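Local coordinates for histone fold protein (Methanopyrus kandleri, PDB 1F1E) that is an archaeal histone built from two histone folds in one chain and probably packages DNA as a dimer, at residues A39-N44 with D68-E73. Sequence-based numbering, arbitrary orientation. Where two conformers were deposited one is given.
Sequences AEYVAN and DVLMVE
L70 reaches across from the end of helix 60-70 and sets its two methyl groups against different residues of helix 25-51: CD2 against the phenol of Y41, CD1 against V42. The ring of Y41 is met at its edge, close to the ring plane, where L70 CD2 lies 3.4 Å from Y41 OH and 4.1 Å from Y41 CE2. Y41 and L70 point toward each other's segments but pass side by side, running in opposite directions. The phenol extends from its helix, CG lying opposite the backbone N (chi1 160°), and brings its hydroxyl end up to L70 CD2. The second branch makes a looser contact, L70 CD1 lying 4.3 Å from V42 CG2. All three residues are buried, and the contact is wholly apolar apart from the hydroxyl; Y41 OH is satisfied by a hydrogen bond to V69 O of the second subunit, so the same tyrosine lines the dimer interface. M71, with a positive phi (61°), is the first residue to leave the helical conformation and forms a Schellman motif. The contact thus joins the long central helix of the N-terminal histone fold to the end of its last helix. V42 also packs on Y108 and L111 of helix 102-129, the long helix of the other half, while Y41 touches P149 and L154 beyond helix 137-147.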
ATOM      1  N   ALA A  39       4.500   3.646  11.446  1.00 10.71           N
ATOM      2  CA  ALA A  39       5.373   4.801  11.331  1.00 10.25           C
ATOM      3  C   ALA A  39       6.718   4.400  10.774  1.00  9.62           C
ATOM      4  O   ALA A  39       7.308   5.102   9.933  1.00 10.21           O
ATOM      5  CB  ALA A  39       5.516   5.523  12.662  1.00 12.68           C
ATOM      6  N   GLU A  40       7.257   3.257  11.236  1.00 11.08           N
ATOM      7  CA  GLU A  40       8.540   2.782  10.744  1.00 11.60           C
ATOM      8  C   GLU A  40       8.458   2.376   9.289  1.00 10.55           C
ATOM      9  O   GLU A  40       9.369   2.672   8.509  1.00 12.30           O
ATOM     10  CB  GLU A  40       9.013   1.651  11.671  1.00 14.25           C
ATOM     11  CG  GLU A  40      10.324   1.068  11.243  1.00 16.59           C
ATOM     12  CD  GLU A  40      11.046   0.281  12.311  1.00 21.79           C
ATOM     13  OE1 GLU A  40      10.482   0.074  13.366  1.00 32.82           O
ATOM     14  OE2 GLU A  40      12.183  -0.060  12.044  1.00 28.65           O
ATOM     15  N   TYR A  41       7.401   1.698   8.915  1.00 10.68           N
ATOM     16  CA  TYR A  41       7.157   1.302   7.566  1.00 10.82           C
ATOM     17  C   TYR A  41       7.142   2.522   6.639  1.00 10.54           C
ATOM     18  O   TYR A  41       7.724   2.557   5.579  1.00 11.82           O
ATOM     19  CB  TYR A  41       5.834   0.508   7.507  1.00 12.19           C
ATOM     20  CG  TYR A  41       5.268   0.472   6.105  1.00 11.94           C
ATOM     21  CD1 TYR A  41       5.682  -0.369   5.097  1.00 14.10           C
ATOM     22  CD2 TYR A  41       4.228   1.317   5.790  1.00 11.96           C
ATOM     23  CE1 TYR A  41       5.090  -0.319   3.863  1.00 14.69           C
ATOM     24  CE2 TYR A  41       3.619   1.391   4.547  1.00 12.78           C
ATOM     25  CZ  TYR A  41       4.079   0.534   3.577  1.00 14.24           C
ATOM     26  OH  TYR A  41       3.483   0.584   2.324  1.00 16.63           O
ATOM     27  N   VAL A  42       6.433   3.576   7.081  1.00  9.69           N
ATOM     28  CA  VAL A  42       6.311   4.799   6.309  1.00  9.84           C
ATOM     29  C   VAL A  42       7.664   5.474   6.213  1.00 10.46           C
ATOM     30  O   VAL A  42       8.050   5.959   5.165  1.00 11.95           O
ATOM     31  CB  VAL A  42       5.262   5.748   6.857  1.00 10.48           C
ATOM     32  CG1 VAL A  42       5.256   7.041   6.094  1.00 11.16           C
ATOM     33  CG2 VAL A  42       3.874   5.089   6.756  1.00 11.31           C
ATOM     34  N   ALA A  43       8.440   5.482   7.245  1.00 11.11           N
ATOM     35  CA  ALA A  43       9.774   6.096   7.211  1.00 11.10           C
ATOM     36  C   ALA A  43      10.708   5.326   6.266  1.00 12.33           C
ATOM     37  O   ALA A  43      11.459   5.932   5.460  1.00 13.05           O
ATOM     38  CB  ALA A  43      10.315   6.150   8.612  1.00 12.23           C
ATOM     39  N   ASN A  44      10.635   3.981   6.320  1.00 12.50           N
ATOM     40  CA  ASN A  44      11.424   3.183   5.379  1.00 14.06           C
ATOM     41  C   ASN A  44      10.974   3.426   3.952  1.00 14.51           C
ATOM     42  O   ASN A  44      11.807   3.509   3.051  1.00 14.74           O
ATOM     43  CB  ASN A  44      11.360   1.681   5.721  0.56 14.35           C
ATOM     44  N   ASP A  68       0.168   9.560  -1.743  1.00 22.77           N
ATOM     45  CA  ASP A  68      -0.657   9.306  -2.949  1.00 26.44           C
ATOM     46  C   ASP A  68      -0.632   7.813  -3.102  1.00 24.14           C
ATOM     47  O   ASP A  68      -1.713   7.151  -3.308  1.00 27.24           O
ATOM     48  CB  ASP A  68      -0.289  10.235  -4.093  0.66 27.24           C
ATOM     49  CG  ASP A  68       0.845  10.271  -5.075  0.66 24.90           C
ATOM     50  N   VAL A  69       0.456   7.065  -2.907  1.00 25.48           N
ATOM     51  CA  VAL A  69       0.352   5.633  -3.137  1.00 28.81           C
ATOM     52  C   VAL A  69      -0.329   4.853  -2.007  1.00 25.04           C
ATOM     53  O   VAL A  69      -1.018   3.849  -2.207  1.00 26.51           O
ATOM     54  CB  VAL A  69       1.664   4.889  -3.481  1.00 30.00           C
ATOM     55  CG1 VAL A  69       2.675   5.790  -4.200  1.00 31.86           C
ATOM     56  CG2 VAL A  69       2.165   4.220  -2.205  1.00 37.18           C
ATOM     57  N   LEU A  70      -0.216   5.285  -0.748  1.00 20.61           N
ATOM     58  CA  LEU A  70      -0.992   4.654   0.305  1.00 18.66           C
ATOM     59  C   LEU A  70      -2.452   5.109   0.319  1.00 18.06           C
ATOM     60  O   LEU A  70      -3.251   4.522   1.088  1.00 19.29           O
ATOM     61  CB  LEU A  70      -0.353   4.974   1.674  1.00 18.66           C
ATOM     62  CG  LEU A  70       1.068   4.402   1.801  1.00 19.63           C
ATOM     63  CD1 LEU A  70       1.741   4.931   3.047  1.00 22.17           C
ATOM     64  CD2 LEU A  70       0.977   2.873   1.842  1.00 26.98           C
HETATM   65  N   MSE A  71      -2.769   6.110  -0.458  1.00 16.86           N
HETATM   66  CA  MSE A  71      -4.132   6.631  -0.616  1.00 15.93           C
HETATM   67  C   MSE A  71      -4.655   7.148   0.739  1.00 15.48           C
HETATM   68  O   MSE A  71      -5.807   7.080   1.071  1.00 15.23           O
HETATM   69  CB  MSE A  71      -5.102   5.699  -1.270  0.59 17.35           C
HETATM   70  CG  MSE A  71      -4.700   5.363  -2.742  0.59 16.61           C
HETATM   71 SE   MSE A  71      -5.674   3.904  -3.274  0.59 14.90          SE
HETATM   72  CE  MSE A  71      -4.797   2.690  -2.265  0.59 16.48           C
ATOM     73  N   VAL A  72      -3.788   7.779   1.516  1.00 16.45           N
ATOM     74  CA  VAL A  72      -4.189   8.441   2.745  1.00 16.09           C
ATOM     75  C   VAL A  72      -4.786   9.796   2.369  1.00 18.05           C
ATOM     76  O   VAL A  72      -4.155  10.619   1.664  1.00 17.99           O
ATOM     77  CB  VAL A  72      -2.982   8.610   3.676  1.00 15.71           C
ATOM     78  CG1 VAL A  72      -3.328   9.322   4.957  1.00 17.85           C
ATOM     79  CG2 VAL A  72      -2.378   7.228   4.024  1.00 17.36           C
ATOM     80  N   GLU A  73      -6.040  10.110   2.689  1.00 19.50           N
ATOM     81  CA  GLU A  73      -6.688  11.330   2.305  1.00 22.01           C
ATOM     82  C   GLU A  73      -6.465  12.399   3.360  1.00 21.55           C
ATOM     83  O   GLU A  73      -6.368  11.975   4.512  1.00 24.38           O
ATOM     84  CB  GLU A  73      -8.215  11.190   2.130  1.00 22.75           C
ATOM     85  CG  GLU A  73      -8.536  10.065   1.211  1.00 24.49           C
ATOM     86  CD  GLU A  73      -8.631  10.576  -0.230  1.00 24.33           C
ATOM     87  OE1 GLU A  73      -8.917  11.761  -0.499  1.00 24.94           O
ATOM     88  OE2 GLU A  73      -8.385   9.704  -1.073  1.00 26.09           O
TER